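Local coordinates for protein cytochrome c552 (Thermochromatium tepidum, PDB 5ZE8) that carries five c-type hemes and probably passes electrons at low potential in a thermophilic purple sulfur photosynthetic bacterium, at residues P83-M88 and Q111-D116; P192-L196 and I207-M212; E296-V302 and L386-A392. All coordinates share one frame; numbering follows the deposited sequence.

Contact 1 (P83-M88 and Q111-D116)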
loop_
_atom_site.group_PDB
_atom_site.type_symbol
_atom_site.label_atom_id
_atom_site.label_comp_id
_atom_site.label_asym_id
_atom_site.label_seq_id
_atom_site.Cartn_x
_atom_site.Cartn_y
_atom_site.Cartn_z
ATOM N N PRO A 83 -20.849 3.497 -5.637
ATOM C CA PRO A 83 -20.667 2.494 -4.580
ATOM C C PRO A 83 -21.850 2.302 -3.665
ATOM O O PRO A 83 -21.809 1.403 -2.831
ATOM C CB PRO A 83 -19.523 3.108 -3.742
ATOM C CG PRO A 83 -19.587 4.530 -4.037
ATOM C CD PRO A 83 -20.067 4.709 -5.406
ATOM N N THR A 84 -22.923 3.090 -3.858
ATOM C CA THR A 84 -24.162 2.930 -3.095
ATOM C C THR A 84 -25.246 2.226 -3.926
ATOM O O THR A 84 -26.381 2.173 -3.480
ATOM C CB THR A 84 -24.736 4.233 -2.646
ATOM O OG1 THR A 84 -24.952 5.021 -3.800
ATOM C CG2 THR A 84 -23.794 4.912 -1.713
ATOM N N ALA A 85 -24.873 1.635 -5.045
ATOM C CA ALA A 85 -25.816 0.929 -5.934
ATOM C C ALA A 85 -25.575 -0.591 -5.919
ATOM O O ALA A 85 -24.411 -1.003 -6.058
ATOM C CB ALA A 85 -25.773 1.500 -7.321
ATOM N N GLU A 86 -26.662 -1.389 -5.877
ATOM C CA GLU A 86 -26.585 -2.827 -6.168
ATOM C C GLU A 86 -26.456 -3.084 -7.654
ATOM O O GLU A 86 -26.841 -2.227 -8.501
ATOM C CB GLU A 86 -27.809 -3.589 -5.593
ATOM C CG GLU A 86 -27.710 -5.104 -5.676
ATOM C CD GLU A 86 -26.476 -5.677 -4.972
ATOM O OE1 GLU A 86 -25.407 -5.772 -5.643
ATOM O OE2 GLU A 86 -26.626 -6.032 -3.770
ATOM N N GLY A 87 -25.823 -4.221 -7.991
ATOM C CA GLY A 87 -25.748 -4.698 -9.379
ATOM C C GLY A 87 -24.829 -3.986 -10.273
ATOM O O GLY A 87 -24.885 -4.081 -11.506
ATOM N N MET A 88 -23.874 -3.244 -9.677
ATOM C CA MET A 88 -22.879 -2.607 -10.492
ATOM C C MET A 88 -21.902 -3.645 -11.092
ATOM O O MET A 88 -21.713 -4.742 -10.563
ATOM C CB MET A 88 -22.088 -1.603 -9.689
ATOM C CG MET A 88 -22.852 -0.422 -9.161
ATOM S SD MET A 88 -23.536 0.653 -10.468
ATOM C CE MET A 88 -25.092 -0.172 -10.850
ATOM N N GLN A 111 -21.430 -11.325 -2.744
ATOM C CA GLN A 111 -21.883 -10.968 -4.127
ATOM C C GLN A 111 -22.747 -9.722 -4.155
ATOM O O GLN A 111 -23.810 -9.699 -4.845
ATOM C CB GLN A 111 -22.600 -12.154 -4.846
ATOM C CG GLN A 111 -22.558 -12.138 -6.394
ATOM C CD GLN A 111 -21.229 -12.441 -7.029
ATOM O OE1 GLN A 111 -21.034 -12.078 -8.223
ATOM N NE2 GLN A 111 -20.336 -13.103 -6.345
ATOM N N THR A 112 -22.313 -8.665 -3.491
ATOM C CA THR A 112 -23.037 -7.382 -3.512
ATOM C C THR A 112 -22.116 -6.209 -3.790
ATOM O O THR A 112 -20.929 -6.263 -3.365
ATOM C CB THR A 112 -23.787 -7.147 -2.200
ATOM O OG1 THR A 112 -24.551 -5.917 -2.283
ATOM C CG2 THR A 112 -22.898 -7.052 -1.002
ATOM N N THR A 113 -22.639 -5.206 -4.471
ATOM C CA THR A 113 -21.914 -4.005 -4.821
ATOM C C THR A 113 -22.417 -2.794 -4.045
ATOM O O THR A 113 -21.859 -1.719 -4.195
ATOM C CB THR A 113 -21.861 -3.706 -6.335
ATOM O OG1 THR A 113 -23.185 -3.319 -6.805
ATOM C CG2 THR A 113 -21.451 -4.934 -7.083
ATOM N N LYS A 114 -23.407 -2.989 -3.180
ATOM C CA LYS A 114 -23.972 -1.858 -2.434
ATOM C C LYS A 114 -23.271 -1.730 -1.110
ATOM O O LYS A 114 -23.599 -2.398 -0.139
ATOM C CB LYS A 114 -25.508 -2.071 -2.239
ATOM C CG LYS A 114 -26.123 -0.825 -1.596
ATOM C CD LYS A 114 -27.636 -0.863 -1.694
ATOM C CE LYS A 114 -28.299 0.151 -0.746
ATOM N NZ LYS A 114 -27.784 1.505 -0.924
ATOM N N LEU A 115 -22.230 -0.914 -1.152
ATOM C CA LEU A 115 -21.226 -0.937 -0.079
ATOM C C LEU A 115 -21.731 -0.260 1.179
ATOM O O LEU A 115 -21.139 -0.447 2.242
ATOM C CB LEU A 115 -19.953 -0.270 -0.577
ATOM C CG LEU A 115 -19.329 -0.960 -1.798
ATOM C CD1 LEU A 115 -18.055 -0.253 -2.197
ATOM C CD2 LEU A 115 -19.177 -2.476 -1.603
ATOM N N ASP A 116 -22.802 0.556 1.097
ATOM C CA ASP A 116 -23.264 1.257 2.274
ATOM C C ASP A 116 -24.297 0.510 3.057
ATOM O O ASP A 116 -24.792 1.001 4.052
ATOM C CB ASP A 116 -23.806 2.668 1.957
ATOM C CG ASP A 116 -24.969 2.710 1.037
ATOM O OD1 ASP A 116 -25.243 1.731 0.375
ATOM O OD2 ASP A 116 -25.558 3.862 0.962
HETATM O O HOH W 1 -24.127 -7.696 -7.520
#
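Thr112 and Thr113 reach across from the loop 111-116 to hold the loop 83-88, two irregular segments of the cytochrome c554 family region; 111-116 begins just past helix 105-109, which ends in a Schellman motif at Gln111, and Thr112 then forms an ST turn with Lys114 N. The carboxylate of Glu86 clasps this turn. Its OE2 takes the hydroxyl of Thr112 (OG1 to OE2 2.6 Å), and its OE1 takes Thr113 N at 3.1 Å, both from the syn side but somewhat out of the carboxylate plane. With CG anti to the backbone N (chi1 -172°) and a bend at chi2, Glu86 folds back so that OE1 also accepts from Gly87 N, on its anti lone pair.

One backbone bond, Leu115 N to Pro83 O, ties the other end of the pair. Charge gathers there too: Lys114 NZ donates to Thr84 O at 3.0 Å and forms a salt bridge with Asp116 OD1 at 2.9 Å. A methionine in place of Lys114 would probably leave the Asp116 carboxylate without its cationic mate and Thr84 O without this donor.

Apolar contact is slight, Pro83 CB meeting Leu115 CD1 at 4.0 Å. Thr113 OG1 works both ways, donating to a lone pair of Ala85 O in the carbonyl plane at 2.7 Å while accepting from Met88 N at 3.0 Å.

Contact 2 (P192-L196 and I207-M212). With HEC (heme c), chain B; SO4 (sulfate ion), chain G.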
loop_
_atom_site.group_PDB
_atom_site.type_symbol
_atom_site.label_atom_id
_atom_site.label_comp_id
_atom_site.label_asym_id
_atom_site.label_seq_id
_atom_site.Cartn_x
_atom_site.Cartn_y
_atom_site.Cartn_z
ATOM N N PRO A 192 -13.062 -12.070 29.390
ATOM C CA PRO A 192 -13.826 -13.171 28.922
ATOM C C PRO A 192 -13.322 -13.521 27.510
ATOM O O PRO A 192 -12.975 -12.629 26.757
ATOM C CB PRO A 192 -15.292 -12.688 28.922
ATOM C CG PRO A 192 -15.280 -11.483 29.807
ATOM C CD PRO A 192 -13.892 -10.867 29.597
ATOM N N ASN A 193 -13.349 -14.800 27.232
ATOM C CA ASN A 193 -12.738 -15.354 25.981
ATOM C C ASN A 193 -13.805 -16.065 25.217
ATOM O O ASN A 193 -14.173 -17.207 25.550
ATOM C CB ASN A 193 -11.559 -16.259 26.315
ATOM C CG ASN A 193 -10.794 -16.689 25.049
ATOM O OD1 ASN A 193 -11.324 -16.579 23.964
ATOM N ND2 ASN A 193 -9.559 -17.043 25.211
ATOM N N PRO A 194 -14.330 -15.441 24.114
ATOM C CA PRO A 194 -15.357 -16.029 23.314
ATOM C C PRO A 194 -14.848 -17.011 22.223
ATOM O O PRO A 194 -15.641 -17.494 21.451
ATOM C CB PRO A 194 -15.918 -14.810 22.597
ATOM C CG PRO A 194 -14.688 -13.942 22.345
ATOM C CD PRO A 194 -13.836 -14.137 23.555
ATOM N N HIS A 195 -13.534 -17.242 22.230
ATOM C CA HIS A 195 -12.854 -18.053 21.235
ATOM C C HIS A 195 -12.612 -19.511 21.712
ATOM O O HIS A 195 -11.887 -20.239 21.023
ATOM C CB HIS A 195 -11.523 -17.446 20.891
ATOM C CG HIS A 195 -11.571 -16.004 20.517
ATOM N ND1 HIS A 195 -12.355 -15.561 19.478
ATOM C CD2 HIS A 195 -10.870 -14.930 20.973
ATOM C CE1 HIS A 195 -12.180 -14.247 19.378
ATOM N NE2 HIS A 195 -11.267 -13.852 20.237
ATOM N N LEU A 196 -13.324 -19.968 22.755
ATOM C CA LEU A 196 -13.069 -21.310 23.382
ATOM C C LEU A 196 -14.232 -22.256 23.241
ATOM O O LEU A 196 -14.410 -23.203 24.066
ATOM C CB LEU A 196 -12.754 -21.167 24.847
ATOM C CG LEU A 196 -11.567 -20.283 25.185
ATOM C CD1 LEU A 196 -11.319 -20.125 26.679
ATOM C CD2 LEU A 196 -10.349 -20.805 24.446
ATOM N N ILE A 207 -21.818 -12.010 24.397
ATOM C CA ILE A 207 -20.912 -12.068 23.223
ATOM C C ILE A 207 -21.097 -13.447 22.596
ATOM O O ILE A 207 -20.903 -14.450 23.238
ATOM C CB ILE A 207 -19.436 -11.870 23.623
ATOM C CG1 ILE A 207 -19.260 -10.562 24.439
ATOM C CG2 ILE A 207 -18.490 -11.909 22.385
ATOM C CD1 ILE A 207 -19.636 -9.259 23.739
ATOM N N PRO A 208 -21.446 -13.486 21.299
ATOM C CA PRO A 208 -21.605 -14.838 20.747
ATOM C C PRO A 208 -20.253 -15.606 20.702
ATOM O O PRO A 208 -19.149 -14.971 20.735
ATOM C CB PRO A 208 -22.114 -14.534 19.373
ATOM C CG PRO A 208 -21.464 -13.227 18.981
ATOM C CD PRO A 208 -21.468 -12.448 20.276
ATOM N N ALA A 209 -20.313 -16.942 20.593
ATOM C CA ALA A 209 -19.130 -17.706 20.336
ATOM C C ALA A 209 -18.483 -17.201 18.991
ATOM O O ALA A 209 -19.151 -17.000 17.959
ATOM C CB ALA A 209 -19.445 -19.185 20.259
ATOM N N LEU A 210 -17.191 -16.976 19.069
ATOM C CA LEU A 210 -16.329 -16.494 17.967
ATOM C C LEU A 210 -15.224 -17.526 17.777
ATOM O O LEU A 210 -14.104 -17.320 18.161
ATOM C CB LEU A 210 -15.760 -15.080 18.334
ATOM C CG LEU A 210 -16.865 -14.014 18.400
ATOM C CD1 LEU A 210 -16.151 -12.756 18.854
ATOM C CD2 LEU A 210 -17.551 -13.772 17.031
ATOM N N THR A 211 -15.595 -18.671 17.227
ATOM C CA THR A 211 -14.808 -19.822 17.219
ATOM C C THR A 211 -13.596 -19.588 16.363
ATOM O O THR A 211 -13.706 -18.899 15.329
ATOM C CB THR A 211 -15.668 -20.927 16.626
ATOM O OG1 THR A 211 -16.799 -21.075 17.528
ATOM C CG2 THR A 211 -14.956 -22.261 16.502
ATOM N N MET A 212 -12.501 -20.183 16.817
ATOM C CA MET A 212 -11.144 -19.816 16.351
ATOM C C MET A 212 -10.302 -21.056 16.113
ATOM O O MET A 212 -10.507 -22.052 16.793
ATOM C CB MET A 212 -10.474 -18.999 17.384
ATOM C CG MET A 212 -9.118 -18.414 16.997
ATOM S SD MET A 212 -8.441 -17.309 18.259
ATOM C CE MET A 212 -9.287 -15.837 17.740
HETATM FE FE HEC B . -10.432 -11.944 20.435
HETATM C CHA HEC B . -7.361 -13.256 21.239
HETATM C CHB HEC B . -9.565 -11.881 17.127
HETATM C CHC HEC B . -13.462 -10.543 19.622
HETATM C CHD HEC B . -11.315 -11.852 23.729
HETATM N NA HEC B . -8.829 -12.518 19.376
HETATM C C1A HEC B . -7.664 -13.053 19.909
HETATM C C2A HEC B . -6.740 -13.356 18.868
HETATM C C3A HEC B . -7.335 -12.941 17.693
HETATM C C4A HEC B . -8.647 -12.448 17.994
HETATM C CMA HEC B . -6.772 -13.068 16.285
HETATM C CAA HEC B . -5.342 -13.880 19.050
HETATM C CBA HEC B . -5.232 -15.361 19.433
HETATM C CGA HEC B . -3.750 -15.674 19.286
HETATM O O1A HEC B . -2.970 -15.378 20.197
HETATM O O2A HEC B . -3.303 -16.346 18.334
HETATM N NB HEC B . -11.338 -11.344 18.689
HETATM C C1B HEC B . -10.783 -11.394 17.445
HETATM C C2B HEC B . -11.694 -10.838 16.528
HETATM C C3B HEC B . -12.805 -10.411 17.169
HETATM C C4B HEC B . -12.545 -10.794 18.582
HETATM C CMB HEC B . -11.300 -10.717 15.027
HETATM C CAB HEC B . -14.105 -9.935 16.587
HETATM C CBB HEC B . -14.712 -10.708 15.537
HETATM N NC HEC B . -12.081 -11.341 21.506
HETATM C C1C HEC B . -13.228 -10.796 20.946
HETATM C C2C HEC B . -14.102 -10.379 21.993
HETATM C C3C HEC B . -13.485 -10.692 23.203
HETATM C C4C HEC B . -12.250 -11.324 22.880
HETATM C CMC HEC B . -15.370 -9.587 21.732
HETATM C CAC HEC B . -13.938 -10.453 24.623
HETATM C CBC HEC B . -15.250 -10.639 24.991
HETATM N ND HEC B . -9.535 -12.427 22.073
HETATM C C1D HEC B . -10.076 -12.323 23.345
HETATM C C2D HEC B . -9.105 -12.756 24.327
HETATM C C3D HEC B . -8.013 -13.153 23.662
HETATM C C4D HEC B . -8.308 -12.938 22.214
HETATM C CMD HEC B . -9.281 -12.779 25.848
HETATM C CAD HEC B . -6.705 -13.617 24.253
HETATM C CBD HEC B . -5.698 -12.476 24.397
HETATM C CGD HEC B . -6.093 -11.089 24.806
HETATM O O1D HEC B . -6.361 -10.867 26.030
HETATM O O2D HEC B . -6.115 -10.180 23.917
HETATM S S SO4 G . -7.224 -16.325 28.472
HETATM O O1 SO4 G . -6.622 -17.295 29.469
HETATM O O2 SO4 G . -8.545 -16.893 28.084
HETATM O O3 SO4 G . -7.387 -14.899 28.997
HETATM O O4 SO4 G . -6.284 -16.375 27.322
HETATM O O HOH W 2 -15.727 -20.092 20.439
HETATM O O HOH W 3 -13.076 -21.903 18.976
#
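His195 ND1 donates to Leu210 O at 2.8 Å, a nearly straight bond (169°) lying in both the imidazole plane and the carbonyl plane. It fixes the rotation of the ring whose NE2 binds the heme iron at 2.1 Å, so Leu210 acts as a second-shell residue; such a bond would probably add electron density to the ligand. His49 is the other axial ligand, making this heme bis-histidine. Leu210 N returns a bond to Pro194 O, and an Asx turn, His195 N to Asn193 OD1, shapes the chain just before the ligand. Two waters bridge the segments farther out: one joins Pro194 O to Thr211 OG1, the other His195 O to Met212 N.

The imidazole is sandwiched. Met212 CE sits over the centre of one face as a CH-pi contact, 3.5 Å from the centroid, its extended chain turning at chi3 (-85°) to bring the methyl there and against HEC C4A. Pro194 CG covers the opposite face, and Pro194 CD lies 3.3 Å from HEC C4C. Leu210 CD1 and Ile207 CG2 continue this apolar wall along the porphyrin. Strand 159-161 backs His195 and Leu210, helix 42-46 packs on Ile207 and Leu210, and strand 200-202 touches Pro194 and Ile207.

Contact 3 (E296-V302 and L386-A392)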
loop_
_atom_site.group_PDB
_atom_site.type_symbol
_atom_site.label_atom_id
_atom_site.label_comp_id
_atom_site.label_asym_id
_atom_site.label_seq_id
_atom_site.Cartn_x
_atom_site.Cartn_y
_atom_site.Cartn_z
ATOM N N GLU A 296 35.741 24.565 -11.583
ATOM C CA GLU A 296 34.876 25.712 -11.229
ATOM C C GLU A 296 33.439 25.249 -11.068
ATOM O O GLU A 296 32.518 26.060 -11.184
ATOM C CB GLU A 296 34.956 26.805 -12.295
ATOM C CG GLU A 296 36.390 27.325 -12.500
ATOM C CD GLU A 296 37.011 27.854 -11.213
ATOM O OE1 GLU A 296 38.194 27.548 -10.932
ATOM O OE2 GLU A 296 36.280 28.537 -10.444
ATOM N N LYS A 297 33.292 23.928 -10.869
ATOM C CA LYS A 297 32.008 23.289 -10.497
ATOM C C LYS A 297 32.079 22.689 -9.123
ATOM O O LYS A 297 33.164 22.435 -8.530
ATOM C CB LYS A 297 31.624 22.163 -11.498
ATOM C CG LYS A 297 31.655 22.513 -12.977
ATOM C CD LYS A 297 30.460 23.279 -13.473
ATOM C CE LYS A 297 30.450 23.344 -15.012
ATOM N NZ LYS A 297 30.452 21.975 -15.630
ATOM N N ILE A 298 30.885 22.373 -8.623
ATOM C CA ILE A 298 30.727 21.580 -7.419
ATOM C C ILE A 298 30.155 20.240 -7.949
ATOM O O ILE A 298 29.141 20.222 -8.601
ATOM C CB ILE A 298 29.719 22.210 -6.440
ATOM C CG1 ILE A 298 30.261 23.531 -5.880
ATOM C CG2 ILE A 298 29.283 21.183 -5.390
ATOM C CD1 ILE A 298 29.127 24.414 -5.440
ATOM N N ALA A 299 30.864 19.150 -7.737
ATOM C CA ALA A 299 30.337 17.813 -7.991
ATOM C C ALA A 299 29.495 17.380 -6.777
ATOM O O ALA A 299 29.961 17.163 -5.690
ATOM C CB ALA A 299 31.459 16.843 -8.259
ATOM N N ALA A 300 28.193 17.209 -7.021
ATOM C CA ALA A 300 27.212 16.888 -5.968
ATOM C C ALA A 300 26.775 15.452 -6.224
ATOM O O ALA A 300 26.479 15.116 -7.307
ATOM C CB ALA A 300 26.008 17.869 -6.067
ATOM N N GLN A 301 26.836 14.610 -5.188
ATOM C CA GLN A 301 26.416 13.211 -5.292
ATOM C C GLN A 301 25.260 13.017 -4.375
ATOM O O GLN A 301 25.378 13.311 -3.173
ATOM C CB GLN A 301 27.556 12.292 -4.893
ATOM C CG GLN A 301 28.752 12.313 -5.849
ATOM C CD GLN A 301 29.781 13.358 -5.476
ATOM O OE1 GLN A 301 30.223 13.413 -4.326
ATOM N NE2 GLN A 301 30.184 14.191 -6.444
ATOM N N VAL A 302 24.141 12.528 -4.926
ATOM C CA VAL A 302 22.941 12.260 -4.161
ATOM C C VAL A 302 22.886 10.725 -4.074
ATOM O O VAL A 302 22.954 10.050 -5.065
ATOM C CB VAL A 302 21.664 12.862 -4.797
ATOM C CG1 VAL A 302 20.440 12.396 -4.031
ATOM C CG2 VAL A 302 21.740 14.353 -4.754
ATOM N N LEU A 386 23.138 9.554 -7.913
ATOM C CA LEU A 386 22.975 10.529 -8.985
ATOM C C LEU A 386 23.984 11.642 -8.825
ATOM O O LEU A 386 24.048 12.269 -7.761
ATOM C CB LEU A 386 21.561 11.126 -9.003
ATOM C CG LEU A 386 20.382 10.171 -9.219
ATOM C CD1 LEU A 386 19.097 10.977 -9.342
ATOM C CD2 LEU A 386 20.560 9.281 -10.446
ATOM N N ASN A 387 24.697 11.915 -9.921
ATOM C CA ASN A 387 25.757 12.907 -9.991
ATOM C C ASN A 387 25.343 14.140 -10.715
ATOM O O ASN A 387 24.770 14.102 -11.817
ATOM C CB ASN A 387 26.983 12.312 -10.659
ATOM C CG ASN A 387 27.465 11.073 -9.943
ATOM O OD1 ASN A 387 28.029 11.167 -8.857
ATOM N ND2 ASN A 387 27.212 9.889 -10.535
ATOM N N TYR A 388 25.642 15.269 -10.083
ATOM C CA TYR A 388 25.423 16.525 -10.744
ATOM C C TYR A 388 26.655 17.415 -10.750
ATOM O O TYR A 388 27.482 17.320 -9.851
ATOM C CB TYR A 388 24.286 17.230 -10.034
ATOM C CG TYR A 388 22.960 16.554 -10.252
ATOM C CD1 TYR A 388 22.153 16.873 -11.324
ATOM C CD2 TYR A 388 22.475 15.615 -9.344
ATOM C CE1 TYR A 388 20.860 16.275 -11.454
ATOM C CE2 TYR A 388 21.260 15.004 -9.509
ATOM C CZ TYR A 388 20.453 15.306 -10.557
ATOM O OH TYR A 388 19.204 14.661 -10.753
ATOM N N GLU A 389 26.765 18.260 -11.775
ATOM C CA GLU A 389 27.851 19.246 -11.875
ATOM C C GLU A 389 27.244 20.649 -11.827
ATOM O O GLU A 389 26.517 21.075 -12.715
ATOM C CB GLU A 389 28.632 18.982 -13.138
ATOM C CG GLU A 389 29.318 17.608 -13.162
ATOM C CD GLU A 389 30.717 17.580 -12.573
ATOM O OE1 GLU A 389 31.460 16.630 -12.894
ATOM O OE2 GLU A 389 31.124 18.510 -11.832
ATOM N N ILE A 390 27.487 21.302 -10.728
ATOM C CA ILE A 390 26.837 22.577 -10.408
ATOM C C ILE A 390 27.890 23.719 -10.594
ATOM O O ILE A 390 28.910 23.705 -9.942
ATOM C CB ILE A 390 26.298 22.649 -8.947
ATOM C CG1 ILE A 390 25.244 21.515 -8.704
ATOM C CG2 ILE A 390 25.620 24.004 -8.713
ATOM C CD1 ILE A 390 24.786 21.443 -7.287
ATOM N N PRO A 391 27.554 24.740 -11.390
ATOM C CA PRO A 391 28.488 25.884 -11.456
ATOM C C PRO A 391 28.717 26.464 -10.046
ATOM O O PRO A 391 27.744 26.688 -9.256
ATOM C CB PRO A 391 27.766 26.869 -12.391
ATOM C CG PRO A 391 26.727 26.057 -13.093
ATOM C CD PRO A 391 26.348 24.930 -12.228
ATOM N N ALA A 392 29.987 26.691 -9.654
ATOM C CA ALA A 392 30.299 27.015 -8.282
ATOM C C ALA A 392 30.133 28.475 -7.889
ATOM O O ALA A 392 29.960 28.739 -6.716
ATOM C CB ALA A 392 31.708 26.520 -7.899
#
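Ile298 and Ile390 face each other as a hydrogen-bonded antiparallel pair, Ile298 N to Ile390 O 2.7 Å, and the ladder continues through Ala300 with Tyr388 to Val302 with Leu386. Beyond the strand ends, Ala392 N still donates to Glu296 O.

On the face of the isoleucines, both branched chains hold CG1 anti to the carbonyl carbon, yet they run to different neighbours. Ile390 (chi2 174°) extends CD1 to within 4.0 Å of Ala300 CB, two pairs along the ladder, the next on this face, whereas Ile298 lays CG1 against Ala392 CB at 3.9 Å. Tyr388, on the same face, carries its ring on past Ala300, its hydroxyl hydrogen-bonded to Asp347.

The other face is mostly polar, with Gln301, Asn387 and Glu389 beside Ala299. Glu389 bends at chi2 (-89°), bringing OE2 across Lys297, 3.7 Å from its CB, and near Ala299 CB, but Lys297 NZ stays 5.2 Å from OE2. Gln301 CG meets Asn387 OD1 at 3.3 Å, their amide planes 44° apart; Gln301 OE1 turns to Thr290 on the next strand.

Strand 297-306 lies between 285-294 and 383-391 in a three-stranded antiparallel sheet, whose isoleucine-bearing face packs on strand 320-328 of a second sheet, as in a beta-sandwich.

In the fold
The three contacts follow one another in series along the chain and touch nowhere. Contact 2 is the one built into a heme site: it supplies an axial ligand and part of the pocket wall, and the side chain of Met212 also comes within about 7 Å of another heme. Contact 1 lies near the hemes rather than against them: the side chain of Leu115 is about 10 Å from a bound heme c. Its centre is about 31 Å from that of contact 2, with nearest atoms about 20 Å apart. Contact 3 belongs to the beta-sheet part of the chain, across the chain's centre from both others, its centre about 56 Å from that of contact 1 and about 64 Å from that of contact 2.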